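Local coordinates for protein glutathione s-transferase III (Zea mays, PDB 1AW9) that probably conjugates reduced glutathione to hydrophobic electrophiles, including certain herbicides, as a phi-class glutathione transferase, at residues Pro87-Ala92 with Gly158-Leu163. Sequence-based numbering, arbitrary orientation.
Sequences PATASA and GDEFTL
Pro-87 and Ala-90 close over the methyl group of Thr-162 where two loops of the glutathione transferase fold meet, each of them leading into a helix of the helical domain. Residues 87-92 run into helix 92-122, with Ser-91 as its N-cap, and residues 158-163 run into helix 163-166, with Thr-162 as its N-cap. Threonine suits its place because its two branches do different work. OG1 lies between the backbone N and the carbonyl carbon (chi1 62°) and accepts a weak capping hydrogen bond from the backbone N of Ala-164. That rotamer leaves Thr-162 CG2 anti to the carbonyl carbon, where it meets Pro-87 CD at 3.4 Å, tighter than ordinary van der Waals contact, and Ala-90 CB at 3.7 Å. The rigid ring of Pro-87 presents CD, and less closely CG, to the methyl, and alanine offers a methyl small enough for the loop to come close.

A backbone hydrogen bond from Ala-90 N to Pro-87 O (3.3 Å) closes a type I beta turn, which sets Thr-89 facing Glu-160. The length of Glu-160 lets its aliphatic part lie against Pro-87 while its carboxylate reaches Thr-89. Glu-160 CG slides past the proline ring, 4.0 Å from Pro-87 CG, and a bend at chi2 (-107°) carries CD round to Thr-89. The two side chains cross at about a right angle. At the outer end of the contact, Thr-89 OG1 donates a weak hydrogen bond of 3.1 Å to Glu-160 OE2.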
ATOM      1  N   PRO A  87      -3.915 -18.185  37.654  1.00 38.55           N
ATOM      2  CA  PRO A  87      -3.797 -19.372  38.507  1.00 38.68           C
ATOM      3  C   PRO A  87      -2.375 -19.869  38.548  1.00 40.26           C
ATOM      4  O   PRO A  87      -1.712 -19.908  37.521  1.00 42.22           O
ATOM      5  CB  PRO A  87      -4.668 -20.399  37.784  1.00 38.09           C
ATOM      6  CG  PRO A  87      -5.676 -19.574  37.084  1.00 37.72           C
ATOM      7  CD  PRO A  87      -4.810 -18.488  36.521  1.00 38.94           C
ATOM      8  N   ALA A  88      -1.908 -20.256  39.728  1.00 42.72           N
ATOM      9  CA  ALA A  88      -0.559 -20.795  39.859  1.00 45.02           C
ATOM     10  C   ALA A  88      -0.583 -22.264  39.393  1.00 45.64           C
ATOM     11  O   ALA A  88       0.459 -22.928  39.273  1.00 45.69           O
ATOM     12  CB  ALA A  88      -0.072 -20.681  41.298  1.00 47.87           C
ATOM     13  N   THR A  89      -1.794 -22.750  39.129  1.00 46.02           N
ATOM     14  CA  THR A  89      -2.001 -24.100  38.627  1.00 47.58           C
ATOM     15  C   THR A  89      -1.829 -24.127  37.098  1.00 47.19           C
ATOM     16  O   THR A  89      -1.588 -25.192  36.512  1.00 49.61           O
ATOM     17  CB  THR A  89      -3.415 -24.609  38.984  1.00 48.69           C
ATOM     18  OG1 THR A  89      -4.356 -23.528  38.857  1.00 49.76           O
ATOM     19  CG2 THR A  89      -3.441 -25.177  40.414  1.00 49.87           C
ATOM     20  N   ALA A  90      -1.986 -22.968  36.450  1.00 44.46           N
ATOM     21  CA  ALA A  90      -1.840 -22.869  35.000  1.00 41.22           C
ATOM     22  C   ALA A  90      -0.354 -22.943  34.669  1.00 39.36           C
ATOM     23  O   ALA A  90       0.476 -22.631  35.515  1.00 40.73           O
ATOM     24  CB  ALA A  90      -2.444 -21.553  34.495  1.00 39.66           C
ATOM     25  N   SER A  91      -0.001 -23.409  33.477  1.00 36.71           N
ATOM     26  CA  SER A  91       1.410 -23.472  33.108  1.00 34.84           C
ATOM     27  C   SER A  91       1.883 -22.036  32.914  1.00 34.36           C
ATOM     28  O   SER A  91       1.238 -21.270  32.197  1.00 33.72           O
ATOM     29  CB  SER A  91       1.594 -24.235  31.788  1.00 34.61           C
ATOM     30  OG  SER A  91       2.950 -24.179  31.346  1.00 33.03           O
ATOM     31  N   ALA A  92       2.995 -21.661  33.539  1.00 32.51           N
ATOM     32  CA  ALA A  92       3.525 -20.303  33.382  1.00 31.46           C
ATOM     33  C   ALA A  92       4.126 -20.075  32.001  1.00 31.64           C
ATOM     34  O   ALA A  92       4.113 -18.960  31.497  1.00 31.13           O
ATOM     35  CB  ALA A  92       4.564 -20.022  34.429  1.00 32.41           C
ATOM     36  N   GLY A 158      -3.917 -24.158  29.728  1.00 29.13           N
ATOM     37  CA  GLY A 158      -4.115 -25.439  30.369  1.00 29.78           C
ATOM     38  C   GLY A 158      -5.558 -25.768  30.682  1.00 31.24           C
ATOM     39  O   GLY A 158      -6.457 -25.469  29.910  1.00 30.39           O
ATOM     40  N   ASP A 159      -5.769 -26.380  31.839  1.00 32.18           N
ATOM     41  CA  ASP A 159      -7.081 -26.805  32.279  1.00 33.66           C
ATOM     42  C   ASP A 159      -8.017 -25.694  32.665  1.00 33.24           C
ATOM     43  O   ASP A 159      -9.239 -25.855  32.626  1.00 32.95           O
ATOM     44  CB  ASP A 159      -6.944 -27.726  33.495  1.00 40.51           C
ATOM     45  CG  ASP A 159      -6.249 -29.037  33.175  1.00 45.45           C
ATOM     46  OD1 ASP A 159      -6.772 -29.787  32.326  1.00 49.86           O
ATOM     47  OD2 ASP A 159      -5.190 -29.328  33.783  1.00 49.67           O
ATOM     48  N   GLU A 160      -7.455 -24.575  33.086  1.00 33.33           N
ATOM     49  CA  GLU A 160      -8.280 -23.468  33.542  1.00 32.65           C
ATOM     50  C   GLU A 160      -8.248 -22.231  32.691  1.00 29.93           C
ATOM     51  O   GLU A 160      -7.287 -21.987  31.963  1.00 29.52           O
ATOM     52  CB  GLU A 160      -7.911 -23.095  34.975  1.00 38.37           C
ATOM     53  CG  GLU A 160      -6.412 -23.111  35.258  1.00 46.29           C
ATOM     54  CD  GLU A 160      -5.993 -24.300  36.110  1.00 51.32           C
ATOM     55  OE1 GLU A 160      -6.848 -24.804  36.890  1.00 55.03           O
ATOM     56  OE2 GLU A 160      -4.815 -24.729  35.997  1.00 52.56           O
ATOM     57  N   PHE A 161      -9.322 -21.463  32.807  1.00 25.95           N
ATOM     58  CA  PHE A 161      -9.513 -20.215  32.105  1.00 24.01           C
ATOM     59  C   PHE A 161      -8.599 -19.185  32.787  1.00 25.66           C
ATOM     60  O   PHE A 161      -8.598 -19.053  34.018  1.00 25.88           O
ATOM     61  CB  PHE A 161     -10.989 -19.834  32.201  1.00 20.31           C
ATOM     62  CG  PHE A 161     -11.310 -18.473  31.684  1.00 19.50           C
ATOM     63  CD1 PHE A 161     -11.239 -17.360  32.524  1.00 16.53           C
ATOM     64  CD2 PHE A 161     -11.781 -18.309  30.387  1.00 18.35           C
ATOM     65  CE1 PHE A 161     -11.641 -16.118  32.091  1.00 18.95           C
ATOM     66  CE2 PHE A 161     -12.196 -17.045  29.929  1.00 18.18           C
ATOM     67  CZ  PHE A 161     -12.129 -15.956  30.778  1.00 18.66           C
ATOM     68  N   THR A 162      -7.747 -18.543  31.991  1.00 22.96           N
ATOM     69  CA  THR A 162      -6.831 -17.562  32.526  1.00 21.18           C
ATOM     70  C   THR A 162      -6.968 -16.259  31.757  1.00 21.21           C
ATOM     71  O   THR A 162      -7.873 -16.100  30.925  1.00 19.02           O
ATOM     72  CB  THR A 162      -5.344 -18.047  32.465  1.00 21.94           C
ATOM     73  OG1 THR A 162      -4.955 -18.250  31.100  1.00 22.14           O
ATOM     74  CG2 THR A 162      -5.154 -19.352  33.243  1.00 20.88           C
ATOM     75  N   LEU A 163      -6.078 -15.315  32.074  1.00 20.73           N
ATOM     76  CA  LEU A 163      -6.027 -14.009  31.442  1.00 16.83           C
ATOM     77  C   LEU A 163      -5.841 -14.193  29.925  1.00 15.11           C
ATOM     78  O   LEU A 163      -6.447 -13.475  29.121  1.00 16.02           O
ATOM     79  CB  LEU A 163      -4.865 -13.217  32.036  1.00 14.83           C
ATOM     80  CG  LEU A 163      -4.693 -11.754  31.603  1.00 14.74           C
ATOM     81  CD1 LEU A 163      -5.913 -10.920  32.025  1.00 15.35           C
ATOM     82  CD2 LEU A 163      -3.408 -11.203  32.203  1.00 12.63           C
TER